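Side-chain contact in 3-oxoacyl-[acyl-carrier-protein] synthase 2 (Rickettsia rickettsii, PDB 4JGA), which probably catalyses the condensation of malonyl-acyl carrier protein with a growing acyl chain in fatty acid elongation, as a KAS II enzyme of the thiolase fold: residues A[135-138]-A[139-143]. Numbering follows the deposited sequence. Where two conformers were deposited one is given.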
loop_
_atom_site.group_PDB
_atom_site.type_symbol
_atom_site.label_atom_id
_atom_site.label_comp_id
_atom_site.label_asym_id
_atom_site.label_seq_id
_atom_site.Cartn_x
_atom_site.Cartn_y
_atom_site.Cartn_z
ATOM N N MET A 135 0.103 13.446 11.503
ATOM C CA MET A 135 -0.231 14.516 10.582
ATOM C C MET A 135 -1.747 14.663 10.457
ATOM O O MET A 135 -2.271 15.771 10.604
ATOM C CB MET A 135 0.414 14.268 9.206
ATOM C CG MET A 135 0.220 15.388 8.178
ATOM S SD MET A 135 0.678 17.026 8.758
ATOM C CE MET A 135 2.420 16.761 9.194
ATOM N N ILE A 136 -2.446 13.539 10.301
ATOM C CA ILE A 136 -3.898 13.563 10.165
ATOM C C ILE A 136 -4.546 13.947 11.489
ATOM O O ILE A 136 -5.442 14.758 11.511
ATOM C CB ILE A 136 -4.465 12.228 9.633
ATOM C CG1 ILE A 136 -3.919 11.954 8.229
ATOM C CG2 ILE A 136 -5.996 12.247 9.582
ATOM C CD1 ILE A 136 -4.272 10.589 7.660
ATOM N N GLU A 137 -4.072 13.361 12.579
ATOM C CA GLU A 137 -4.602 13.633 13.915
ATOM C C GLU A 137 -4.449 15.101 14.253
ATOM O O GLU A 137 -5.424 15.765 14.571
ATOM C CB GLU A 137 -3.884 12.746 14.954
ATOM C CG GLU A 137 -4.184 13.060 16.415
ATOM C CD GLU A 137 -3.549 12.055 17.351
ATOM O OE1 GLU A 137 -2.530 11.463 16.960
ATOM O OE2 GLU A 137 -4.109 11.835 18.458
ATOM N N ASP A 138 -3.226 15.612 14.156
ATOM C CA ASP A 138 -2.949 17.023 14.468
ATOM C C ASP A 138 -3.733 17.957 13.550
ATOM O O ASP A 138 -4.274 18.947 13.999
ATOM C CB ASP A 138 -1.453 17.351 14.356
ATOM C CG ASP A 138 -0.620 16.675 15.424
ATOM O OD1 ASP A 138 -1.185 16.102 16.366
ATOM O OD2 ASP A 138 0.610 16.713 15.321
ATOM N N THR A 139 -3.782 17.637 12.272
ATOM C CA THR A 139 -4.343 18.560 11.303
ATOM C C THR A 139 -5.863 18.608 11.503
ATOM O O THR A 139 -6.464 19.683 11.396
ATOM C CB THR A 139 -3.998 18.193 9.841
ATOM O OG1 THR A 139 -2.580 18.196 9.637
ATOM C CG2 THR A 139 -4.616 19.208 8.876
ATOM N N SER A 140 -6.458 17.446 11.799
ATOM C CA SER A 140 -7.888 17.339 12.050
ATOM C C SER A 140 -8.302 18.127 13.279
ATOM O O SER A 140 -9.301 18.832 13.254
ATOM C CB SER A 140 -8.269 15.883 12.242
ATOM O OG SER A 140 -8.038 15.124 11.067
ATOM N N ILE A 141 -7.523 18.021 14.340
ATOM C CA ILE A 141 -7.839 18.704 15.569
ATOM C C ILE A 141 -7.710 20.208 15.389
ATOM O O ILE A 141 -8.574 20.987 15.776
ATOM C CB ILE A 141 -6.931 18.211 16.708
ATOM C CG1 ILE A 141 -7.329 16.778 17.090
ATOM C CG2 ILE A 141 -7.076 19.096 17.936
ATOM C CD1 ILE A 141 -6.327 16.085 18.015
ATOM N N LYS A 142 -6.618 20.605 14.755
ATOM C CA LYS A 142 -6.356 22.005 14.517
ATOM C C LYS A 142 -7.433 22.639 13.599
ATOM O O LYS A 142 -7.895 23.741 13.876
ATOM C CB LYS A 142 -4.968 22.153 13.949
ATOM C CG LYS A 142 -4.578 23.570 13.655
ATOM C CD LYS A 142 -3.092 23.626 13.327
ATOM C CE LYS A 142 -2.837 24.979 12.704
ATOM N NZ LYS A 142 -1.408 25.347 12.725
ATOM N N LEU A 143 -7.851 21.944 12.537
ATOM C CA LEU A 143 -8.971 22.446 11.691
ATOM C C LEU A 143 -10.268 22.581 12.495
ATOM O O LEU A 143 -10.986 23.576 12.380
ATOM C CB LEU A 143 -9.220 21.554 10.472
ATOM C CG LEU A 143 -10.397 21.952 9.568
ATOM C CD1 LEU A 143 -10.247 23.336 8.968
ATOM C CD2 LEU A 143 -10.558 20.922 8.447
#
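The carbonyl planes of Met135 and Ile136 each receive donors on both faces, from Thr139 and Ser140. This is i to i+4 side-chain bonding in helix 133-146. Met135 O accepts a hydrogen bond from Thr139 N on one face, at 2.9 Å. On the other face Thr139 OG1 donates a second hydrogen bond to Met135 O, at 2.6 Å. The hydroxyl sits 31° from the carbonyl plane. With chi1 at -60°, Thr139 OG1 lies beside its own backbone N and faces the carbonyl one turn earlier. Ile136 O likewise accepts from Ser140 N and, on the opposite face, from Ser140 OG at 2.7 Å. Each carbonyl is thus gripped by two donors. Met135 bends at chi2 and chi3, bringing SD to 3.6 Å from Thr139 OG1. Glu137 OE1 is hydrogen-bonded to Thr217 OG1 and OE2 to the backbone N of Val219, while Asp138 OD2 forms a salt bridge with Lys134 NZ. The helix packs at the dimer interface, where Ile136 touches Ile136 and Ser140 touches Glu137 of the second subunit, and Thr139 also meets Phe155 of helix 155-159 in its own chain. Ile141 runs alongside Glu137, both heading off the same flank of the helix, with Ile141 CD1 4.0 Å from Glu137 CG.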